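Local atomic coordinates of glucosidase 2 subunit beta (PDB entry 4XQM), a protein that recognises mannose-bearing N-glycans through its MRH lectin domain, as the non-catalytic subunit of the endoplasmic reticulum enzyme that trims glucose from immature glycoproteins. Residues Val26-Asp29 against Ser30-Leu33. Numbering follows the deposited sequence.
Sequences VFQD and SILL. With MAN (alpha-D-mannopyranose), chain B.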
ATOM      1  N   VAL A  26       3.963  -0.113  -4.038  1.00 10.88           N
ATOM      2  CA  VAL A  26       2.930  -1.105  -3.761  1.00 10.34           C
ATOM      3  C   VAL A  26       2.621  -1.861  -5.039  1.00 12.31           C
ATOM      4  O   VAL A  26       2.499  -1.243  -6.100  1.00 11.65           O
ATOM      5  CB  VAL A  26       1.634  -0.440  -3.269  1.00 10.95           C
ATOM      6  CG1 VAL A  26       0.568  -1.487  -3.022  1.00 13.52           C
ATOM      7  CG2 VAL A  26       1.906   0.355  -1.989  1.00 12.06           C
ATOM      8  N   PHE A  27       2.499  -3.185  -4.938  1.00 11.71           N
ATOM      9  CA  PHE A  27       2.144  -4.031  -6.088  1.00 13.67           C
ATOM     10  C   PHE A  27       0.927  -4.917  -5.842  1.00 15.83           C
ATOM     11  O   PHE A  27       0.608  -5.281  -4.693  1.00 11.98           O
ATOM     12  CB  PHE A  27       3.303  -4.947  -6.491  1.00 13.02           C
ATOM     13  CG  PHE A  27       4.499  -4.220  -7.027  1.00 13.56           C
ATOM     14  CD1 PHE A  27       5.484  -3.772  -6.161  1.00 19.57           C
ATOM     15  CD2 PHE A  27       4.653  -4.022  -8.389  1.00 19.98           C
ATOM     16  CE1 PHE A  27       6.600  -3.105  -6.643  1.00 24.98           C
ATOM     17  CE2 PHE A  27       5.770  -3.351  -8.880  1.00 21.54           C
ATOM     18  CZ  PHE A  27       6.736  -2.894  -8.002  1.00 19.30           C
ATOM     19  N   GLN A  28       0.268  -5.274  -6.942  1.00 10.68           N
ATOM     20  CA  GLN A  28      -0.809  -6.255  -6.953  1.00 11.21           C
ATOM     21  C   GLN A  28      -0.379  -7.271  -8.001  1.00 11.93           C
ATOM     22  O   GLN A  28      -0.400  -6.952  -9.199  1.00 11.86           O
ATOM     23  CB  GLN A  28      -2.113  -5.586  -7.383  1.00 10.68           C
ATOM     24  CG  GLN A  28      -3.315  -6.529  -7.510  1.00 11.95           C
ATOM     25  CD  GLN A  28      -4.409  -5.921  -8.345  1.00 14.13           C
ATOM     26  OE1 GLN A  28      -4.214  -5.667  -9.538  1.00 14.59           O
ATOM     27  NE2 GLN A  28      -5.568  -5.678  -7.732  1.00 10.70           N
ATOM     28  N   ASP A  29       0.019  -8.467  -7.558  1.00 10.93           N
ATOM     29  CA  ASP A  29       0.762  -9.397  -8.418  1.00 14.05           C
ATOM     30  C   ASP A  29       1.917  -8.615  -9.053  1.00 14.28           C
ATOM     31  O   ASP A  29       2.671  -7.962  -8.325  1.00 13.89           O
ATOM     32  CB  ASP A  29      -0.159 -10.073  -9.444  1.00 13.90           C
ATOM     33  CG  ASP A  29      -1.157 -11.009  -8.790  1.00 16.25           C
ATOM     34  OD1 ASP A  29      -0.810 -11.569  -7.721  1.00 15.14           O
ATOM     35  OD2 ASP A  29      -2.271 -11.203  -9.345  1.00 14.87           O
ATOM     36  N   SER A  30       2.050  -8.631 -10.379  1.00 16.05           N
ATOM     37  CA  SER A  30       3.147  -7.879 -11.008  1.00 16.38           C
ATOM     38  C   SER A  30       2.779  -6.450 -11.432  1.00 15.18           C
ATOM     39  O   SER A  30       3.571  -5.761 -12.087  1.00 17.72           O
ATOM     40  CB  SER A  30       3.715  -8.656 -12.195  1.00 20.27           C
ATOM     41  OG  SER A  30       4.427  -9.786 -11.724  1.00 23.66           O
ATOM     42  N   ILE A  31       1.588  -6.002 -11.053  1.00 12.20           N
ATOM     43  CA  ILE A  31       1.117  -4.675 -11.426  1.00 13.53           C
ATOM     44  C   ILE A  31       1.527  -3.614 -10.398  1.00 15.19           C
ATOM     45  O   ILE A  31       1.294  -3.790  -9.196  1.00 14.66           O
ATOM     46  CB  ILE A  31      -0.418  -4.671 -11.593  1.00 12.15           C
ATOM     47  CG1 ILE A  31      -0.852  -5.734 -12.610  1.00 15.35           C
ATOM     48  CG2 ILE A  31      -0.903  -3.287 -12.015  1.00 12.61           C
ATOM     49  CD1 ILE A  31      -2.370  -5.881 -12.726  1.00 18.90           C
ATOM     50  N   LEU A  32       2.142  -2.520 -10.857  1.00 12.09           N
ATOM     51  CA  LEU A  32       2.480  -1.414  -9.962  1.00 12.73           C
ATOM     52  C   LEU A  32       1.224  -0.630  -9.587  1.00 13.47           C
ATOM     53  O   LEU A  32       0.540  -0.084 -10.463  1.00 12.67           O
ATOM     54  CB  LEU A  32       3.495  -0.459 -10.605  1.00 12.34           C
ATOM     55  CG  LEU A  32       3.836   0.793  -9.778  1.00 12.51           C
ATOM     56  CD1 LEU A  32       4.619   0.418  -8.522  1.00 12.72           C
ATOM     57  CD2 LEU A  32       4.639   1.780 -10.614  1.00 14.82           C
ATOM     58  N   LEU A  33       0.928  -0.568  -8.288  1.00 12.55           N
ATOM     59  CA  LEU A  33      -0.187   0.245  -7.800  1.00 11.40           C
ATOM     60  C   LEU A  33       0.221   1.691  -7.554  1.00 13.33           C
ATOM     61  O   LEU A  33      -0.611   2.592  -7.588  1.00 14.77           O
ATOM     62  CB  LEU A  33      -0.770  -0.362  -6.522  1.00 11.94           C
ATOM     63  CG  LEU A  33      -2.023  -1.216  -6.714  1.00 19.03           C
ATOM     64  CD1 LEU A  33      -1.965  -2.072  -7.981  1.00 14.78           C
ATOM     65  CD2 LEU A  33      -2.349  -2.047  -5.481  1.00 14.05           C
TER
HETATM   66  C1  MAN B 501      -7.059  -5.692 -12.402  1.00 25.34           C
HETATM   67  C2  MAN B 501      -6.742  -5.266 -11.093  1.00 14.79           C
HETATM   68  C3  MAN B 501      -8.026  -4.625 -10.545  1.00 16.21           C
HETATM   69  C4  MAN B 501      -8.569  -3.558 -11.543  1.00 14.16           C
HETATM   70  C5  MAN B 501      -8.796  -4.213 -12.914  1.00 18.08           C
HETATM   71  C6  MAN B 501      -9.153  -3.222 -13.998  1.00 16.92           C
HETATM   72  O1  MAN B 501      -8.111  -6.530 -12.027  1.00 26.58           O
HETATM   73  O2  MAN B 501      -5.743  -4.316 -11.173  1.00 18.59           O
HETATM   74  O3  MAN B 501      -7.808  -4.095  -9.265  1.00 14.74           O
HETATM   75  O4  MAN B 501      -9.795  -3.052 -11.095  1.00 16.84           O
HETATM   76  O5  MAN B 501      -7.560  -4.791 -13.306  1.00 21.43           O
HETATM   77  O6  MAN B 501      -9.637  -3.970 -15.120  1.00 19.05           O
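Gln-28 sends CG anti to its backbone N (chi1 177°) and stays extended beyond it, which carries the amide past Leu-33 to the mannose; Phe-27, with CG anti to the carbonyl carbon (chi1 -66°), swings its ring over Leu-32 on the other face of the sheet. The two strands, 25-28 and 31-40, form a tight hairpin of the MRH (mannose 6-phosphate receptor homology) lectin domain, closed by a type II' turn from Gln-28 to Ile-31, and present Gln-28 to the mannose pocket. These end residues are an antiparallel hydrogen-bonded pair: Gln-28 N bonds Ile-31 O and Ile-31 N bonds Gln-28 O, both at 2.9 Å. A third rung, Leu-33 N to Val-26 O at 2.8 Å, continues the ladder past the non-hydrogen-bonded pair Phe-27 and Leu-32. There, Leu-32 CD1 sits over one ring face, 4.2 Å from the Phe-27 ring centroid, a CH-pi contact displaced toward the rim. On the sugar-facing side, Ile-31 CD1 lies 3.7 Å from Gln-28 OE1, and Leu-33 CD1 packs 3.6 Å from Gln-28 CB, so apolar groups flank the glutamine at both its root and its amide. The mannose hydroxyl O2 donates to Gln-28 OE1 (2.6 Å), while Gln-28 NE2 donates to mannose O3 at 3.1 Å with an N-H...O angle of 171°. Tyr-16, Arg-58, Glu-77 and Tyr-83 complete the polar grip on the sugar. Gln-28 thus engages O2 and O3 together, consistent with recognition of the axial O2 that distinguishes mannose from glucose, and the three bonds, two to the sugar and one between NE2 and Tyr-18 OH, probably fix the flip of the amide.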